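Local coordinates for protein adenylyl-sulfate kinase 1, chloroplastic (Arabidopsis thaliana, PDB 3UIE) that catalyses the ATP-dependent 3'-phosphorylation of adenosine 5'-phosphosulfate to 3'-phosphoadenylyl sulfate, the activated form of sulfate, at residues 32-37 with 142-147; 39-44 with 127-132; 103-108 with 155-160. One frame throughout, in Å; residues are numbered along the deposited sequence. Where two conformers were deposited one is given.

How the contacts relate
All three contacts line the active site: contacts 1 and 2 hold the ATP analogue, contacts 1 and 3 adenosine 5'-phosphosulfate. In contact 1 the 32-37 loop wraps around the phosphates of ANP and Lys-142 reaches both ligands; there the O3' atom of ADX stands 3.4 Å from PG of ANP. Contact 2, about 13 Å away centre to centre, continues the same phosphate loop into its helix and brings in the magnesium ion. Contacts 1 and 3, centres about 9 Å apart, join by packing, with CZ of Phe-156 3.7 Å from CB of Ser-34 and Tyr-145 and Leu-144 also against its ring. Contacts 2 and 3 (centres about 14 Å apart) meet at Ser-39 and Ser-103.

Contact 1: 32-37 with 142-147; sequences GLSGSG and KGLYKL. With ANP (phosphoaminophosphonic acid-adenylate ester), chain E; ADX (adenosine-5'-phosphosulfate), chain D.
Tyr-145 and Ser-34 carry the direct polar link between segments 32-37 and 142-147. The phenol OH donates a short 2.6 Å hydrogen bond to Ser-34 O, meeting the carbonyl at a C=O...O angle of 131° and only slightly tilted from its plane. With CG of Tyr-145 turned away from its own carbonyl carbon (chi1 -76°), the ring presents its edge to this oxygen. A water donates to Tyr-145 OH and accepts from Ser-34 N at 2.9 Å, so that the amide of Ser-34 through the water and its carbonyl directly are tied to the one hydroxyl, which would set the direction of its O-H.

Van der Waals contact is slight: CB of Leu-33 lies 3.7 Å from Tyr-145 OH, and helix 133-139 packs on the tyrosine as well.

Further bonds converge on the ligands. Ser-34 OG, extended away from its backbone N (chi1 -171°), donates to O1G of ANP at 2.7 Å. Lys-142, fully stretched beyond CG, brings NZ to 3.1 Å from O2G of ANP and also donates to O3' of ADX, bridging the gamma-phosphate and the hydroxyl that receives it; its positive charge probably helps to offset the phosphate charge. Within the loop, Leu-33 O accepts from both the amide and the hydroxyl of Ser-36, the latter at 2.6 Å, and this holds the Leu-33 to Ser-36 type II turn in shape. The glycine- and serine-rich loop curled around the phosphates, with the Lys-38 amine among their other partners, is the Walker A P-loop of the nucleotide-binding fold.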
loop_
_atom_site.group_PDB
_atom_site.type_symbol
_atom_site.label_atom_id
_atom_site.label_comp_id
_atom_site.label_asym_id
_atom_site.label_seq_id
_atom_site.Cartn_x
_atom_site.Cartn_y
_atom_site.Cartn_z
ATOM N N GLY A 32 -15.144 0.965 14.142
ATOM C CA GLY A 32 -16.271 1.497 14.886
ATOM C C GLY A 32 -17.364 1.920 13.934
ATOM O O GLY A 32 -17.136 2.021 12.726
ATOM N N LEU A 33 -18.554 2.145 14.476
ATOM C CA LEU A 33 -19.699 2.620 13.687
ATOM C C LEU A 33 -19.365 3.871 12.900
ATOM O O LEU A 33 -18.444 4.605 13.255
ATOM C CB LEU A 33 -20.863 2.937 14.641
ATOM C CG LEU A 33 -21.532 1.765 15.359
ATOM C CD1 LEU A 33 -22.544 2.296 16.377
ATOM C CD2 LEU A 33 -22.207 0.864 14.328
ATOM N N SER A 34 -20.113 4.116 11.821
ATOM C CA SER A 34 -20.094 5.414 11.174
ATOM C C SER A 34 -20.376 6.493 12.220
ATOM O O SER A 34 -21.312 6.368 13.020
ATOM C CB SER A 34 -21.160 5.473 10.073
ATOM O OG SER A 34 -21.021 6.649 9.302
ATOM N N GLY A 35 -19.568 7.546 12.223
ATOM C CA GLY A 35 -19.768 8.663 13.131
ATOM C C GLY A 35 -19.133 8.483 14.500
ATOM O O GLY A 35 -19.255 9.355 15.353
ATOM N N SER A 36 -18.446 7.360 14.709
ATOM C CA SER A 36 -17.861 7.057 16.021
ATOM C C SER A 36 -16.584 7.851 16.279
ATOM O O SER A 36 -16.086 7.894 17.402
ATOM C CB SER A 36 -17.591 5.555 16.177
ATOM O OG SER A 36 -16.731 5.064 15.167
ATOM N N GLY A 37 -16.058 8.473 15.228
ATOM C CA GLY A 37 -14.884 9.327 15.333
ATOM C C GLY A 37 -13.559 8.679 14.927
ATOM O O GLY A 37 -12.496 9.114 15.375
ATOM N N LYS A 142 -22.757 13.361 8.252
ATOM C CA LYS A 142 -22.984 13.297 6.813
ATOM C C LYS A 142 -24.442 13.029 6.455
ATOM O O LYS A 142 -24.785 12.931 5.278
ATOM C CB LYS A 142 -22.090 12.223 6.179
ATOM C CG LYS A 142 -20.615 12.362 6.522
ATOM C CD LYS A 142 -19.823 11.132 6.093
ATOM C CE LYS A 142 -18.434 11.117 6.721
ATOM N NZ LYS A 142 -17.636 9.921 6.323
ATOM N N GLY A 143 -25.291 12.903 7.471
ATOM C CA GLY A 143 -26.708 12.649 7.270
ATOM C C GLY A 143 -27.025 11.232 6.826
ATOM O O GLY A 143 -28.114 10.958 6.326
ATOM N N LEU A 144 -26.078 10.321 7.023
ATOM C CA LEU A 144 -26.233 8.952 6.544
ATOM C C LEU A 144 -27.246 8.144 7.338
ATOM O O LEU A 144 -27.989 7.347 6.764
ATOM C CB LEU A 144 -24.888 8.223 6.556
ATOM C CG LEU A 144 -23.865 8.750 5.553
ATOM C CD1 LEU A 144 -22.538 8.065 5.784
ATOM C CD2 LEU A 144 -24.359 8.529 4.138
ATOM N N TYR A 145 -27.250 8.306 8.657
ATOM C CA TYR A 145 -28.195 7.574 9.479
ATOM C C TYR A 145 -29.633 7.935 9.110
ATOM O O TYR A 145 -30.497 7.065 9.024
ATOM C CB TYR A 145 -27.935 7.811 10.971
ATOM C CG TYR A 145 -26.742 7.050 11.498
ATOM C CD1 TYR A 145 -26.835 5.696 11.801
ATOM C CD2 TYR A 145 -25.517 7.680 11.680
ATOM C CE1 TYR A 145 -25.732 4.990 12.279
ATOM C CE2 TYR A 145 -24.414 6.981 12.156
ATOM C CZ TYR A 145 -24.529 5.642 12.451
ATOM O OH TYR A 145 -23.437 4.947 12.928
ATOM N N LYS A 146 -29.892 9.214 8.889
ATOM C CA LYS A 146 -31.259 9.617 8.549
ATOM C C LYS A 146 -31.687 9.044 7.196
ATOM O O LYS A 146 -32.831 8.621 7.025
ATOM C CB LYS A 146 -31.418 11.139 8.586
ATOM C CG LYS A 146 -30.455 11.880 7.691
ATOM C CD LYS A 146 -30.487 13.379 7.960
ATOM C CE LYS A 146 -29.982 13.707 9.358
ATOM N NZ LYS A 146 -29.809 15.172 9.555
ATOM N N LEU A 147 -30.762 9.016 6.244
ATOM C CA LEU A 147 -31.034 8.423 4.936
ATOM C C LEU A 147 -31.272 6.918 5.092
ATOM O O LEU A 147 -32.159 6.349 4.455
ATOM C CB LEU A 147 -29.876 8.697 3.974
ATOM C CG LEU A 147 -29.737 10.141 3.488
ATOM C CD1 LEU A 147 -28.366 10.405 2.903
ATOM C CD2 LEU A 147 -30.817 10.459 2.466
HETATM P PG ANP E . -17.252 7.245 9.064
HETATM O O1G ANP E . -18.676 7.406 8.325
HETATM O O2G ANP E . -16.221 7.822 8.089
HETATM O O3G ANP E . -16.994 5.785 9.355
HETATM P PB ANP E . -15.959 8.221 11.514
HETATM O O1B ANP E . -14.649 8.629 10.752
HETATM O O2B ANP E . -15.890 7.053 12.527
HETATM N N3B ANP E . -17.259 8.267 10.408
HETATM P PA ANP E . -15.595 11.049 12.113
HETATM O O1A ANP E . -15.819 11.595 10.747
HETATM O O2A ANP E . -14.160 11.040 12.526
HETATM O O3A ANP E . -16.300 9.648 12.192
HETATM O "O5'" ANP E . -16.408 11.872 13.188
HETATM C "C5'" ANP E . -17.773 12.092 13.087
HETATM C "C4'" ANP E . -18.227 13.277 13.730
HETATM O "O4'" ANP E . -18.070 13.157 15.179
HETATM C "C3'" ANP E . -17.368 14.378 13.283
HETATM O "O3'" ANP E . -18.165 15.455 12.839
HETATM C "C2'" ANP E . -16.566 14.766 14.435
HETATM O "O2'" ANP E . -16.530 16.158 14.593
HETATM C "C1'" ANP E . -17.231 14.165 15.615
HETATM N N9 ANP E . -16.217 13.669 16.555
HETATM C C8 ANP E . -15.138 12.960 16.195
HETATM N N7 ANP E . -14.451 12.686 17.295
HETATM C C5 ANP E . -15.086 13.227 18.352
HETATM C C6 ANP E . -14.803 13.248 19.710
HETATM N N6 ANP E . -13.601 12.596 20.210
HETATM N N1 ANP E . -15.654 13.884 20.529
HETATM C C2 ANP E . -16.757 14.486 20.046
HETATM N N3 ANP E . -17.053 14.488 18.752
HETATM C C4 ANP E . -16.229 13.864 17.882
HETATM S SB ADX D . -16.575 -0.891 5.522
HETATM O O1B ADX D . -16.424 -1.495 4.229
HETATM O O2B ADX D . -17.715 -1.533 6.215
HETATM O O3B ADX D . -15.369 -1.077 6.354
HETATM P PA ADX D . -15.891 1.756 5.024
HETATM O O1A ADX D . -14.913 1.309 3.969
HETATM O O2A ADX D . -15.191 2.350 6.237
HETATM O O3A ADX D . -16.898 0.578 5.400
HETATM O "O5'" ADX D . -16.809 2.853 4.359
HETATM C "C5'" ADX D . -17.636 3.638 5.164
HETATM C "C4'" ADX D . -18.017 4.912 4.614
HETATM O "O4'" ADX D . -18.824 4.703 3.460
HETATM C "C3'" ADX D . -18.842 5.640 5.613
HETATM O "O3'" ADX D . -18.244 6.871 5.870
HETATM C "C2'" ADX D . -20.070 5.917 4.990
HETATM O "O2'" ADX D . -20.087 7.292 4.800
HETATM C "C1'" ADX D . -20.070 5.302 3.645
HETATM N N9 ADX D . -21.183 4.412 3.453
HETATM C C8 ADX D . -21.978 4.362 2.359
HETATM N N7 ADX D . -22.856 3.354 2.505
HETATM C C5 ADX D . -22.618 2.762 3.694
HETATM C C6 ADX D . -23.201 1.683 4.387
HETATM N N6 ADX D . -24.285 0.961 3.799
HETATM N N1 ADX D . -22.728 1.330 5.608
HETATM C C2 ADX D . -21.702 2.000 6.158
HETATM N N3 ADX D . -21.119 3.040 5.518
HETATM C C4 ADX D . -21.548 3.436 4.300
HETATM O O HOH W 1 -22.612 2.833 11.276
#

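Contact 2: 39-44 with 127-132; sequences STLACA and VFMDVP. With MG (magnesium ion), chain F; ANP (phosphoaminophosphonic acid-adenylate ester), chain E.
The helix that follows the P-loop here packs on a strand of the parallel sheet, as in other P-loop kinases. Leu-41 makes the contact, and its CD2 methyl does most of the touching. It stands 3.5 Å from Met-129 SD, the two side chains crossing at a slant, and 4.0 Å from Val-127 CG1, which it meets tip to tip. Met-129 bends at both chi2 and chi3, which curls its CE methyl back toward the Leu-41 side chain. No hydrogen bond joins the two segments; the interface is buried and wholly apolar.

The other side of the helix start serves the nucleotide. Ser-39 OG binds the magnesium ion at 2.2 Å, where two ANP oxygens, O1B and O2G, and three waters complete six ligands. Ser-39 N donates to the same O1B at 2.9 Å, while the amide and hydroxyl of Thr-40 both grip O2A of the alpha-phosphate. Asp-60 accepts a hydrogen bond from Ser-39 OG in the second shell.

Strand 124-129 hydrogen-bonds to strands 26-31 and 171-173 on its two sides, and Leu-41 is further enclosed by Val-30, Leu-173 and Met-184 of helix 181-195.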
loop_
_atom_site.group_PDB
_atom_site.type_symbol
_atom_site.label_atom_id
_atom_site.label_comp_id
_atom_site.label_asym_id
_atom_site.label_seq_id
_atom_site.Cartn_x
_atom_site.Cartn_y
_atom_site.Cartn_z
ATOM N N SER A 39 -11.947 8.652 11.914
ATOM C CA SER A 39 -11.094 9.518 11.093
ATOM C C SER A 39 -10.527 10.672 11.913
ATOM O O SER A 39 -9.372 11.094 11.727
ATOM C CB SER A 39 -11.867 10.045 9.870
ATOM O OG SER A 39 -12.179 8.958 9.016
ATOM N N THR A 40 -11.341 11.180 12.825
ATOM C CA THR A 40 -10.915 12.276 13.674
ATOM C C THR A 40 -9.759 11.834 14.574
ATOM O O THR A 40 -8.765 12.554 14.745
ATOM C CB THR A 40 -12.076 12.791 14.504
ATOM O OG1 THR A 40 -13.074 13.319 13.619
ATOM C CG2 THR A 40 -11.595 13.872 15.435
ATOM N N LEU A 41 -9.896 10.646 15.144
ATOM C CA LEU A 41 -8.823 10.051 15.933
ATOM C C LEU A 41 -7.584 9.772 15.065
ATOM O O LEU A 41 -6.454 10.067 15.463
ATOM C CB LEU A 41 -9.295 8.761 16.592
ATOM C CG LEU A 41 -8.107 8.014 17.211
ATOM C CD1 LEU A 41 -7.581 8.754 18.434
ATOM C CD2 LEU A 41 -8.468 6.584 17.531
ATOM N N ALA A 42 -7.788 9.204 13.882
ATOM C CA ALA A 42 -6.647 8.928 13.004
ATOM C C ALA A 42 -5.829 10.190 12.700
ATOM O O ALA A 42 -4.610 10.160 12.733
ATOM C CB ALA A 42 -7.097 8.243 11.709
ATOM N N CYS A 43 -6.510 11.283 12.392
ATOM C CA CYS A 43 -5.834 12.545 12.124
ATOM C C CYS A 43 -5.077 13.033 13.351
ATOM O O CYS A 43 -3.896 13.356 13.263
ATOM C CB CYS A 43 -6.823 13.616 11.643
ATOM S SG CYS A 43 -7.491 13.341 9.975
ATOM N N ALA A 44 -5.753 13.084 14.500
ATOM C CA ALA A 44 -5.114 13.566 15.724
ATOM C C ALA A 44 -3.847 12.758 16.014
ATOM O O ALA A 44 -2.808 13.321 16.359
ATOM C CB ALA A 44 -6.084 13.503 16.921
ATOM N N VAL A 127 -7.982 -0.883 17.630
ATOM C CA VAL A 127 -8.467 0.258 18.387
ATOM C C VAL A 127 -9.970 0.402 18.163
ATOM O O VAL A 127 -10.405 0.605 17.036
ATOM C CB VAL A 127 -7.738 1.554 17.944
ATOM C CG1 VAL A 127 -8.297 2.765 18.666
ATOM C CG2 VAL A 127 -6.236 1.416 18.184
ATOM N N PHE A 128 -10.761 0.246 19.230
ATOM C CA PHE A 128 -12.217 0.278 19.116
ATOM C C PHE A 128 -12.728 1.651 19.524
ATOM O O PHE A 128 -12.504 2.092 20.655
ATOM C CB PHE A 128 -12.837 -0.802 20.030
ATOM C CG PHE A 128 -14.350 -0.866 19.997
ATOM C CD1 PHE A 128 -15.066 -0.560 18.848
ATOM C CD2 PHE A 128 -15.056 -1.243 21.135
ATOM C CE1 PHE A 128 -16.452 -0.633 18.836
ATOM C CE2 PHE A 128 -16.443 -1.307 21.129
ATOM C CZ PHE A 128 -17.145 -0.999 19.974
ATOM N N MET A 129 -13.419 2.326 18.606
ATOM C CA MET A 129 -14.132 3.545 18.952
ATOM C C MET A 129 -15.466 3.154 19.593
ATOM O O MET A 129 -16.481 2.973 18.909
ATOM C CB MET A 129 -14.359 4.418 17.722
ATOM C CG MET A 129 -13.063 4.782 16.954
ATOM S SD MET A 129 -11.748 5.429 18.024
ATOM C CE MET A 129 -12.437 7.024 18.468
ATOM N N ASP A 130 -15.450 3.018 20.913
ATOM C CA ASP A 130 -16.579 2.491 21.667
ATOM C C ASP A 130 -17.620 3.585 21.915
ATOM O O ASP A 130 -17.798 4.035 23.040
ATOM C CB ASP A 130 -16.059 1.934 22.996
ATOM C CG ASP A 130 -17.122 1.187 23.786
ATOM O OD1 ASP A 130 -18.211 0.901 23.237
ATOM O OD2 ASP A 130 -16.849 0.884 24.966
ATOM N N VAL A 131 -18.300 3.997 20.851
ATOM C CA VAL A 131 -19.297 5.047 20.910
ATOM C C VAL A 131 -20.629 4.445 20.491
ATOM O O VAL A 131 -20.749 3.904 19.399
ATOM C CB VAL A 131 -18.933 6.199 19.950
ATOM C CG1 VAL A 131 -19.955 7.331 20.047
ATOM C CG2 VAL A 131 -17.522 6.705 20.253
ATOM N N PRO A 132 -21.636 4.534 21.367
ATOM C CA PRO A 132 -22.917 3.864 21.121
ATOM C C PRO A 132 -23.634 4.399 19.886
ATOM O O PRO A 132 -23.467 5.561 19.525
ATOM C CB PRO A 132 -23.725 4.168 22.391
ATOM C CG PRO A 132 -23.137 5.432 22.925
ATOM C CD PRO A 132 -21.670 5.404 22.555
HETATM MG MG MG F . -14.329 8.480 8.605
HETATM P PG ANP E . -17.252 7.245 9.064
HETATM O O1G ANP E . -18.676 7.406 8.325
HETATM O O2G ANP E . -16.221 7.822 8.089
HETATM O O3G ANP E . -16.994 5.785 9.355
HETATM P PB ANP E . -15.959 8.221 11.514
HETATM O O1B ANP E . -14.649 8.629 10.752
HETATM O O2B ANP E . -15.890 7.053 12.527
HETATM N N3B ANP E . -17.259 8.267 10.408
HETATM P PA ANP E . -15.595 11.049 12.113
HETATM O O1A ANP E . -15.819 11.595 10.747
HETATM O O2A ANP E . -14.160 11.040 12.526
HETATM O O3A ANP E . -16.300 9.648 12.192
HETATM O "O5'" ANP E . -16.408 11.872 13.188
HETATM C "C5'" ANP E . -17.773 12.092 13.087
HETATM C "C4'" ANP E . -18.227 13.277 13.730
HETATM O "O4'" ANP E . -18.070 13.157 15.179
HETATM C "C3'" ANP E . -17.368 14.378 13.283
HETATM O "O3'" ANP E . -18.165 15.455 12.839
HETATM C "C2'" ANP E . -16.566 14.766 14.435
HETATM O "O2'" ANP E . -16.530 16.158 14.593
HETATM C "C1'" ANP E . -17.231 14.165 15.615
HETATM N N9 ANP E . -16.217 13.669 16.555
HETATM C C8 ANP E . -15.138 12.960 16.195
HETATM N N7 ANP E . -14.451 12.686 17.295
HETATM C C5 ANP E . -15.086 13.227 18.352
HETATM C C6 ANP E . -14.803 13.248 19.710
HETATM N N6 ANP E . -13.601 12.596 20.210
HETATM N N1 ANP E . -15.654 13.884 20.529
HETATM C C2 ANP E . -16.757 14.486 20.046
HETATM N N3 ANP E . -17.053 14.488 18.752
HETATM C C4 ANP E . -16.229 13.864 17.882
HETATM O O HOH W 2 -13.382 6.424 8.549
HETATM O O HOH W 3 -14.801 10.436 8.499
HETATM O O HOH W 4 -13.865 8.588 6.587
#

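Contact 3: 103-108 with 155-160; sequences SLISPY and GFTGID. With ADX (adenosine-5'-phosphosulfate), chain D.
Phe-156 O is gripped by two backbone amides, those of Ile-159 and Asp-160, the second at 2.9 Å, which tightens the turn in 155-160 and presents Thr-157 to the opposite loop. There Thr-157 CG2 meets Ile-105 CG2 at 3.8 Å, the two side chains running antiparallel alongside each other. The same methyl lies 4.2 Å from Pro-107 CB, so one branch of the threonine touches both residues. CG2 is the branch anti to the backbone N in Thr-157 (chi1 -62° for OG1), which sends the methyl toward Ile-105 and Pro-107, while OG1 turns to the side of the adenine, 3.8 Å from ADX N1. This hydroxyl lies close to Arg-79, a substrate-binding residue.

Beyond this apolar bridge both loops hold ADX. Ile-105 N donates to O2A of the ADX phosphate at 2.9 Å with a nearly straight N-H...O angle of 164°. Ser-106 N donates to O3B of the ADX sulfate at 2.8 Å. Ile-105 CD1 touches the adenine, while CE1 of Phe-156 comes to 3.4 Å of ADX C2. Ser-106 OG instead bonds to Leu-104 O, from above the carbonyl plane, and to Trp-29; by analogy with relatives, Ser-106 may be the site of a phosphoserine intermediate. Within these loops, main-chain amides meet the phosphate and sulfate oxygens and mainly apolar groups pack on the base; Arg-65, Arg-79 and Asn-82 add hydrogen bonds to the ligand.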
loop_
_atom_site.group_PDB
_atom_site.type_symbol
_atom_site.label_atom_id
_atom_site.label_comp_id
_atom_site.label_asym_id
_atom_site.label_seq_id
_atom_site.Cartn_x
_atom_site.Cartn_y
_atom_site.Cartn_z
ATOM N N SER A 103 -8.455 3.258 9.116
ATOM C CA SER A 103 -9.685 3.799 9.697
ATOM C C SER A 103 -10.879 3.417 8.831
ATOM O O SER A 103 -11.192 4.121 7.885
ATOM C CB SER A 103 -9.574 5.325 9.806
ATOM O OG SER A 103 -10.811 5.942 10.154
ATOM N N LEU A 104 -11.504 2.287 9.136
ATOM C CA LEU A 104 -12.587 1.731 8.335
ATOM C C LEU A 104 -13.629 1.239 9.315
ATOM O O LEU A 104 -13.273 0.775 10.399
ATOM C CB LEU A 104 -12.085 0.499 7.584
ATOM C CG LEU A 104 -11.548 0.420 6.166
ATOM C CD1 LEU A 104 -10.201 1.111 6.037
ATOM C CD2 LEU A 104 -11.426 -1.053 5.806
ATOM N N ILE A 105 -14.908 1.316 8.948
ATOM C CA ILE A 105 -15.951 0.753 9.811
ATOM C C ILE A 105 -15.616 -0.694 10.156
ATOM O O ILE A 105 -15.705 -1.102 11.313
ATOM C CB ILE A 105 -17.357 0.842 9.166
ATOM C CG1 ILE A 105 -17.755 2.306 8.977
ATOM C CG2 ILE A 105 -18.397 0.114 10.035
ATOM C CD1 ILE A 105 -19.095 2.500 8.266
ATOM N N SER A 106 -15.209 -1.452 9.139
ATOM C CA SER A 106 -14.799 -2.860 9.284
ATOM C C SER A 106 -15.652 -3.628 10.290
ATOM O O SER A 106 -15.164 -4.052 11.332
ATOM C CB SER A 106 -13.303 -2.974 9.620
ATOM O OG SER A 106 -12.918 -2.080 10.651
ATOM N N PRO A 107 -16.944 -3.804 9.973
ATOM C CA PRO A 107 -17.933 -4.261 10.959
ATOM C C PRO A 107 -17.809 -5.728 11.369
ATOM O O PRO A 107 -18.277 -6.077 12.435
ATOM C CB PRO A 107 -19.270 -4.018 10.241
ATOM C CG PRO A 107 -18.925 -4.134 8.787
ATOM C CD PRO A 107 -17.549 -3.538 8.657
ATOM N N TYR A 108 -17.191 -6.564 10.542
ATOM C CA TYR A 108 -17.194 -8.006 10.767
ATOM C C TYR A 108 -15.943 -8.483 11.502
ATOM O O TYR A 108 -14.808 -8.250 11.081
ATOM C CB TYR A 108 -17.354 -8.744 9.435
ATOM C CG TYR A 108 -18.499 -8.221 8.588
ATOM C CD1 TYR A 108 -19.706 -7.830 9.166
ATOM C CD2 TYR A 108 -18.367 -8.107 7.215
ATOM C CE1 TYR A 108 -20.754 -7.348 8.378
ATOM C CE2 TYR A 108 -19.397 -7.627 6.427
ATOM C CZ TYR A 108 -20.585 -7.249 7.009
ATOM O OH TYR A 108 -21.597 -6.774 6.201
ATOM N N GLY A 155 -29.116 -1.573 4.039
ATOM C CA GLY A 155 -28.028 -2.324 4.642
ATOM C C GLY A 155 -26.957 -1.500 5.336
ATOM O O GLY A 155 -25.788 -1.894 5.371
ATOM N N PHE A 156 -27.346 -0.367 5.912
ATOM C CA PHE A 156 -26.387 0.505 6.585
ATOM C C PHE A 156 -25.960 -0.060 7.946
ATOM O O PHE A 156 -26.795 -0.466 8.748
ATOM C CB PHE A 156 -26.968 1.910 6.764
ATOM C CG PHE A 156 -25.940 2.944 7.131
ATOM C CD1 PHE A 156 -25.028 3.392 6.187
ATOM C CD2 PHE A 156 -25.880 3.461 8.414
ATOM C CE1 PHE A 156 -24.078 4.344 6.510
ATOM C CE2 PHE A 156 -24.932 4.415 8.744
ATOM C CZ PHE A 156 -24.028 4.855 7.790
ATOM N N THR A 157 -24.655 -0.068 8.195
ATOM C CA THR A 157 -24.100 -0.594 9.438
ATOM C C THR A 157 -24.733 0.018 10.688
ATOM O O THR A 157 -24.769 1.235 10.840
ATOM C CB THR A 157 -22.571 -0.380 9.474
ATOM O OG1 THR A 157 -21.973 -1.100 8.395
ATOM C CG2 THR A 157 -21.979 -0.888 10.784
ATOM N N GLY A 158 -25.225 -0.835 11.583
ATOM C CA GLY A 158 -25.781 -0.386 12.848
ATOM C C GLY A 158 -27.291 -0.215 12.767
ATOM O O GLY A 158 -27.966 -0.091 13.787
ATOM N N ILE A 159 -27.811 -0.233 11.542
ATOM C CA ILE A 159 -29.239 -0.061 11.294
ATOM C C ILE A 159 -29.816 -1.330 10.677
ATOM O O ILE A 159 -30.677 -1.978 11.267
ATOM C CB ILE A 159 -29.504 1.121 10.338
ATOM C CG1 ILE A 159 -29.008 2.429 10.955
ATOM C CG2 ILE A 159 -30.991 1.203 9.958
ATOM C CD1 ILE A 159 -29.596 2.732 12.300
ATOM N N ASP A 160 -29.318 -1.684 9.493
ATOM C CA ASP A 160 -29.808 -2.840 8.739
ATOM C C ASP A 160 -28.689 -3.825 8.400
ATOM O O ASP A 160 -28.863 -4.719 7.570
ATOM C CB ASP A 160 -30.508 -2.378 7.459
ATOM C CG ASP A 160 -31.816 -1.662 7.741
ATOM O OD1 ASP A 160 -32.090 -0.618 7.108
ATOM O OD2 ASP A 160 -32.570 -2.148 8.608
HETATM S SB ADX D . -16.575 -0.891 5.522
HETATM O O1B ADX D . -16.424 -1.495 4.229
HETATM O O2B ADX D . -17.715 -1.533 6.215
HETATM O O3B ADX D . -15.369 -1.077 6.354
HETATM P PA ADX D . -15.891 1.756 5.024
HETATM O O1A ADX D . -14.913 1.309 3.969
HETATM O O2A ADX D . -15.191 2.350 6.237
HETATM O O3A ADX D . -16.898 0.578 5.400
HETATM O "O5'" ADX D . -16.809 2.853 4.359
HETATM C "C5'" ADX D . -17.636 3.638 5.164
HETATM C "C4'" ADX D . -18.017 4.912 4.614
HETATM O "O4'" ADX D . -18.824 4.703 3.460
HETATM C "C3'" ADX D . -18.842 5.640 5.613
HETATM O "O3'" ADX D . -18.244 6.871 5.870
HETATM C "C2'" ADX D . -20.070 5.917 4.990
HETATM O "O2'" ADX D . -20.087 7.292 4.800
HETATM C "C1'" ADX D . -20.070 5.302 3.645
HETATM N N9 ADX D . -21.183 4.412 3.453
HETATM C C8 ADX D . -21.978 4.362 2.359
HETATM N N7 ADX D . -22.856 3.354 2.505
HETATM C C5 ADX D . -22.618 2.762 3.694
HETATM C C6 ADX D . -23.201 1.683 4.387
HETATM N N6 ADX D . -24.285 0.961 3.799
HETATM N N1 ADX D . -22.728 1.330 5.608
HETATM C C2 ADX D . -21.702 2.000 6.158
HETATM N N3 ADX D . -21.119 3.040 5.518
HETATM C C4 ADX D . -21.548 3.436 4.300
#